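PDB 3CMN: putative hydrolase from Chloroflexus aurantiacus J-10-fl, which is probably a zinc-dependent hydrolase of the zincin-like metallopeptidase family, though its substrate is not established and the crystallised form is the apoenzyme. Local coordinates for residues A[207-212]-A[248-253]; A[255-260]-A[308-313]. All blocks are in the same frame, centred on the assembly; numbering follows the deposited sequence.

Interaction 1 (A[207-212]-A[248-253])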
loop_
_atom_site.group_PDB
_atom_site.type_symbol
_atom_site.label_atom_id
_atom_site.label_comp_id
_atom_site.label_asym_id
_atom_site.label_seq_id
_atom_site.Cartn_x
_atom_site.Cartn_y
_atom_site.Cartn_z
ATOM N N GLU A 207 -7.452 -16.481 -2.850
ATOM C CA GLU A 207 -8.091 -17.684 -3.375
ATOM C C GLU A 207 -8.923 -18.323 -2.269
ATOM O O GLU A 207 -10.069 -18.695 -2.482
ATOM C CB GLU A 207 -7.043 -18.685 -3.862
ATOM C CG GLU A 207 -6.158 -18.191 -4.997
ATOM C CD GLU A 207 -6.902 -18.063 -6.312
ATOM O OE1 GLU A 207 -8.113 -18.381 -6.346
ATOM O OE2 GLU A 207 -6.277 -17.649 -7.312
ATOM N N GLN A 208 -8.331 -18.435 -1.084
ATOM C CA GLN A 208 -9.001 -19.026 0.066
ATOM C C GLN A 208 -10.381 -18.386 0.274
ATOM O O GLN A 208 -11.410 -19.062 0.146
ATOM C CB GLN A 208 -8.137 -18.835 1.314
ATOM C CG GLN A 208 -8.686 -19.477 2.575
ATOM C CD GLN A 208 -8.294 -20.940 2.720
ATOM O OE1 GLN A 208 -7.127 -21.264 2.957
ATOM N NE2 GLN A 208 -9.273 -21.831 2.582
ATOM N N ASN A 209 -10.388 -17.089 0.589
ATOM C CA ASN A 209 -11.614 -16.327 0.818
ATOM C C ASN A 209 -12.733 -16.639 -0.166
ATOM O O ASN A 209 -13.890 -16.801 0.222
ATOM C CB ASN A 209 -11.327 -14.830 0.732
ATOM C CG ASN A 209 -12.599 -14.003 0.591
ATOM O OD1 ASN A 209 -13.375 -13.863 1.539
ATOM N ND2 ASN A 209 -12.826 -13.469 -0.607
ATOM N N PHE A 210 -12.376 -16.707 -1.444
ATOM C CA PHE A 210 -13.335 -16.968 -2.507
ATOM C C PHE A 210 -13.906 -18.380 -2.586
ATOM O O PHE A 210 -14.869 -18.620 -3.318
ATOM C CB PHE A 210 -12.711 -16.570 -3.849
ATOM C CG PHE A 210 -12.538 -15.077 -4.012
ATOM C CD1 PHE A 210 -11.291 -14.536 -4.321
ATOM C CD2 PHE A 210 -13.620 -14.209 -3.829
ATOM C CE1 PHE A 210 -11.113 -13.148 -4.438
ATOM C CE2 PHE A 210 -13.454 -12.816 -3.943
ATOM C CZ PHE A 210 -12.202 -12.288 -4.250
ATOM N N ALA A 211 -13.323 -19.313 -1.831
ATOM C CA ALA A 211 -13.804 -20.685 -1.814
ATOM C C ALA A 211 -15.230 -20.764 -1.287
ATOM O O ALA A 211 -15.849 -21.824 -1.239
ATOM C CB ALA A 211 -12.881 -21.560 -0.981
ATOM N N LEU A 212 -15.759 -19.620 -0.894
ATOM C CA LEU A 212 -17.133 -19.498 -0.398
ATOM C C LEU A 212 -17.721 -18.117 -0.695
ATOM O O LEU A 212 -17.543 -17.592 -1.810
ATOM C CB LEU A 212 -17.189 -19.772 1.109
ATOM C CG LEU A 212 -16.724 -21.155 1.571
ATOM C CD1 LEU A 212 -16.829 -21.280 3.084
ATOM C CD2 LEU A 212 -17.530 -22.249 0.889
ATOM N N PRO A 248 -16.264 -19.373 11.089
ATOM C CA PRO A 248 -14.915 -19.240 11.646
ATOM C C PRO A 248 -13.866 -19.502 10.567
ATOM O O PRO A 248 -12.686 -19.199 10.746
ATOM C CB PRO A 248 -14.896 -20.291 12.759
ATOM C CG PRO A 248 -15.883 -21.326 12.265
ATOM C CD PRO A 248 -17.004 -20.454 11.760
ATOM N N GLU A 249 -14.319 -20.061 9.448
ATOM C CA GLU A 249 -13.452 -20.376 8.317
ATOM C C GLU A 249 -13.072 -19.108 7.551
ATOM O O GLU A 249 -11.891 -18.838 7.302
ATOM C CB GLU A 249 -14.177 -21.332 7.377
ATOM C CG GLU A 249 -14.412 -22.715 7.953
ATOM C CD GLU A 249 -13.522 -23.759 7.312
ATOM O OE1 GLU A 249 -12.285 -23.588 7.344
ATOM O OE2 GLU A 249 -14.061 -24.746 6.773
ATOM N N GLN A 250 -14.085 -18.336 7.170
ATOM C CA GLN A 250 -13.864 -17.108 6.428
ATOM C C GLN A 250 -13.178 -16.087 7.325
ATOM O O GLN A 250 -12.373 -15.294 6.851
ATOM C CB GLN A 250 -15.196 -16.551 5.918
ATOM C CG GLN A 250 -15.081 -15.668 4.675
ATOM C CD GLN A 250 -16.433 -15.169 4.183
ATOM O OE1 GLN A 250 -17.039 -14.278 4.780
ATOM N NE2 GLN A 250 -16.916 -15.754 3.093
ATOM N N ARG A 251 -13.493 -16.114 8.621
ATOM C CA ARG A 251 -12.891 -15.184 9.579
ATOM C C ARG A 251 -11.401 -15.425 9.754
ATOM O O ARG A 251 -10.652 -14.493 10.038
ATOM C CB ARG A 251 -13.568 -15.292 10.950
ATOM C CG ARG A 251 -14.937 -14.657 11.021
ATOM C CD ARG A 251 -15.612 -14.988 12.346
ATOM N NE ARG A 251 -17.053 -14.743 12.313
ATOM C CZ ARG A 251 -17.904 -15.163 13.247
ATOM N NH1 ARG A 251 -17.467 -15.850 14.297
ATOM N NH2 ARG A 251 -19.202 -14.919 13.126
ATOM N N ALA A 252 -10.974 -16.675 9.613
ATOM C CA ALA A 252 -9.562 -17.005 9.749
ATOM C C ALA A 252 -8.822 -16.312 8.604
ATOM O O ALA A 252 -7.739 -15.743 8.789
ATOM C CB ALA A 252 -9.369 -18.520 9.673
ATOM N N VAL A 253 -9.429 -16.371 7.422
ATOM C CA VAL A 253 -8.875 -15.750 6.231
ATOM C C VAL A 253 -8.739 -14.246 6.471
ATOM O O VAL A 253 -7.644 -13.693 6.357
ATOM C CB VAL A 253 -9.786 -15.975 5.008
ATOM C CG1 VAL A 253 -9.181 -15.330 3.774
ATOM C CG2 VAL A 253 -9.978 -17.454 4.779
#

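Interaction 2 (A[255-260]-A[308-313])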
loop_
_atom_site.group_PDB
_atom_site.type_symbol
_atom_site.label_atom_id
_atom_site.label_comp_id
_atom_site.label_asym_id
_atom_site.label_seq_id
_atom_site.Cartn_x
_atom_site.Cartn_y
_atom_site.Cartn_z
ATOM N N ASP A 255 -8.747 -12.582 9.170
ATOM C CA ASP A 255 -7.806 -12.371 10.261
ATOM C C ASP A 255 -6.378 -12.307 9.724
ATOM O O ASP A 255 -5.605 -11.433 10.103
ATOM C CB ASP A 255 -7.942 -13.512 11.267
ATOM C CG ASP A 255 -7.450 -13.135 12.649
ATOM O OD1 ASP A 255 -6.336 -12.566 12.763
ATOM O OD2 ASP A 255 -8.179 -13.417 13.626
ATOM N N ARG A 256 -6.046 -13.240 8.835
ATOM C CA ARG A 256 -4.723 -13.309 8.220
ATOM C C ARG A 256 -4.441 -12.121 7.293
ATOM O O ARG A 256 -3.389 -11.492 7.380
ATOM C CB ARG A 256 -4.573 -14.614 7.426
ATOM C CG ARG A 256 -4.297 -15.849 8.276
ATOM C CD ARG A 256 -4.088 -17.064 7.385
ATOM N NE ARG A 256 -3.808 -18.291 8.130
ATOM C CZ ARG A 256 -2.592 -18.716 8.469
ATOM N NH1 ARG A 256 -1.509 -18.018 8.134
ATOM N NH2 ARG A 256 -2.458 -19.853 9.138
ATOM N N ILE A 257 -5.378 -11.827 6.399
ATOM C CA ILE A 257 -5.226 -10.713 5.468
ATOM C C ILE A 257 -5.053 -9.437 6.285
ATOM O O ILE A 257 -4.193 -8.601 5.984
ATOM C CB ILE A 257 -6.469 -10.568 4.556
ATOM C CG1 ILE A 257 -6.577 -11.787 3.641
ATOM C CG2 ILE A 257 -6.377 -9.276 3.729
ATOM C CD1 ILE A 257 -7.876 -11.871 2.866
ATOM N N GLN A 258 -5.867 -9.307 7.328
ATOM C CA GLN A 258 -5.806 -8.152 8.201
ATOM C C GLN A 258 -4.462 -8.056 8.914
ATOM O O GLN A 258 -3.871 -6.978 8.969
ATOM C CB GLN A 258 -6.945 -8.210 9.217
ATOM C CG GLN A 258 -8.292 -7.833 8.626
ATOM C CD GLN A 258 -9.445 -8.113 9.568
ATOM O OE1 GLN A 258 -9.317 -7.964 10.785
ATOM N NE2 GLN A 258 -10.588 -8.503 9.008
ATOM N N ALA A 259 -3.969 -9.171 9.450
ATOM C CA ALA A 259 -2.689 -9.150 10.147
ATOM C C ALA A 259 -1.525 -8.853 9.195
ATOM O O ALA A 259 -0.570 -8.195 9.574
ATOM C CB ALA A 259 -2.465 -10.473 10.883
ATOM N N LEU A 260 -1.603 -9.333 7.959
ATOM C CA LEU A 260 -0.546 -9.075 6.976
ATOM C C LEU A 260 -0.539 -7.582 6.618
ATOM O O LEU A 260 0.495 -6.929 6.646
ATOM C CB LEU A 260 -0.776 -9.916 5.707
ATOM C CG LEU A 260 0.072 -9.573 4.465
ATOM C CD1 LEU A 260 1.548 -9.952 4.708
ATOM C CD2 LEU A 260 -0.467 -10.328 3.237
ATOM N N THR A 308 -14.800 -5.620 -3.711
ATOM C CA THR A 308 -14.507 -6.850 -4.439
ATOM C C THR A 308 -14.963 -8.132 -3.740
ATOM O O THR A 308 -14.804 -9.222 -4.283
ATOM C CB THR A 308 -13.001 -6.970 -4.745
ATOM O OG1 THR A 308 -12.250 -6.804 -3.538
ATOM C CG2 THR A 308 -12.586 -5.917 -5.745
ATOM N N GLY A 309 -15.516 -8.018 -2.539
ATOM C CA GLY A 309 -15.989 -9.219 -1.870
ATOM C C GLY A 309 -15.269 -9.697 -0.627
ATOM O O GLY A 309 -15.482 -10.837 -0.198
ATOM N N LEU A 310 -14.410 -8.854 -0.057
ATOM C CA LEU A 310 -13.693 -9.194 1.167
ATOM C C LEU A 310 -14.188 -8.222 2.234
ATOM O O LEU A 310 -13.602 -7.156 2.444
ATOM C CB LEU A 310 -12.179 -9.046 0.982
ATOM C CG LEU A 310 -11.531 -10.072 0.053
ATOM C CD1 LEU A 310 -11.339 -9.465 -1.330
ATOM C CD2 LEU A 310 -10.197 -10.517 0.635
ATOM N N ASP A 311 -15.277 -8.594 2.903
ATOM C CA ASP A 311 -15.869 -7.738 3.920
ATOM C C ASP A 311 -15.130 -7.769 5.244
ATOM O O ASP A 311 -15.734 -7.959 6.302
ATOM C CB ASP A 311 -17.336 -8.113 4.133
ATOM C CG ASP A 311 -18.115 -7.024 4.857
ATOM O OD1 ASP A 311 -18.247 -7.095 6.100
ATOM O OD2 ASP A 311 -18.580 -6.081 4.180
ATOM N N LEU A 312 -13.819 -7.568 5.179
ATOM C CA LEU A 312 -12.978 -7.554 6.364
ATOM C C LEU A 312 -12.845 -6.128 6.888
ATOM O O LEU A 312 -13.436 -5.202 6.336
ATOM C CB LEU A 312 -11.605 -8.126 6.026
ATOM C CG LEU A 312 -10.989 -7.682 4.697
ATOM C CD1 LEU A 312 -10.550 -6.222 4.740
ATOM C CD2 LEU A 312 -9.818 -8.585 4.413
ATOM N N LYS A 313 -12.081 -5.964 7.955
ATOM C CA LYS A 313 -11.879 -4.644 8.532
ATOM C C LYS A 313 -10.411 -4.411 8.868
ATOM O O LYS A 313 -9.854 -5.130 9.685
ATOM C CB LYS A 313 -12.750 -4.465 9.775
ATOM C CG LYS A 313 -12.604 -3.109 10.444
ATOM C CD LYS A 313 -13.497 -3.002 11.669
ATOM C CE LYS A 313 -13.361 -1.642 12.333
ATOM N NZ LYS A 313 -14.245 -1.514 13.524
#

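Interaction 1 (A[207-212]-A[248-253])
Gln208 meets Val253 where the last turn of helix 197-210 packs against the first turns of helix 248-279, a helix-helix contact at the outer end of this largely helical zincin-like protein. The CG of Gln208 stands anti to its backbone N (chi1 -177°) and comes within 3.3 Å of Val253 CG2, the two side chains crossing obliquely. Beyond CG the Gln208 chain bends.

Next along the segment, Asn209 gives the closest backbone approach, its CA 6.1 Å from that of Val253. Its CB lies 3.8 Å from Val253 CG1, so the two valine methyls divide their work: CG2 serves Gln208 and CG1 serves Asn209. An alanine in place of Val253 would probably open a gap beside Gln208 CG and Asn209 CB, because both methyls that fill this space would be gone. The ND2 of Asn209 sits 3.4 Å above the ring plane of Phe210, displaced toward the rim, so the amide is laid over a face of the neighbouring aromatic ring.

Leu212, just after helix 197-210 and beside the unmodelled residues 213-246, approaches more loosely, its CB 4.5 Å from Gln250 NE2. No hydrogen bond joins the segments. Within its own helix start, the backbone N of Gln250 is hydrogen-bonded to Thr247 OG1. The Gln250 chain, extended beyond CG, passes Asn209 with the two amide planes 51° apart, and Asn209 OD1 lies 4.0 Å from Gln250 CG.

Interaction 2 (A[255-260]-A[308-313])
A buried contact, apolar at Ile257 and polar-lined at Gln258, joins helix 248-279 to the loop that follows helix 283-307, at Leu310, Leu312 and Lys313. The loop leaves its helix through a Schellman motif, with Gly309 at positive phi (112°), where a CB would be jammed against the carbonyl O of Thr308. An inverse gamma turn centred on Asp311 then separates the two leucines, both of which start out toward the helix. Asp311 itself points away and forms a salt bridge with Arg306 on the helix just left.

Ile257 carries the apolar half and crosses each leucine at about a right angle. Its CD1 comes closest to Leu310 CD2, at 3.5 Å, tighter than usual for two carbons. The CG2 branch meets Leu312, 3.6 Å from its CD2. Phe305 of helix 283-307 touches Ile257 and both leucines, and Leu205 of helix 197-210 also packs on Ile257.

The next residue, Gln258, reaches out in an extended chain and slides past Leu312 in the opposite direction. Its CG is 3.3 Å from Lys313 O. The flat end of the chain lies beside the main chain of Lys313, while the lysine side chain begins its course away from the helix.

Methyl packing thus fastens the Leu310-Leu312 part of the loop to the helix, and the contact turns polar at its Lys313 end, where a glutamine side chain meets main chain.

Interactions 1 and 2 come in series along the chain, their centres 9 Å apart on the same side of the chain's centre. Both use helix 248-279: its first turns meet the end of helix 197-210, and the next turns meet the loop between helices 283-307 and 319-331. The contacts also touch directly, Asn209 ND2 lying 3.7 Å from Leu310 CG and Phe210 CE2 3.9 Å from Thr308 O. Helix 248-279 therefore ties together two chain segments that also pack on each other, at one end of this mainly helical chain. The HExxH pattern of His184, Glu185 and His188, a likely metal site though no metal is bound here, lies on helix 174-193.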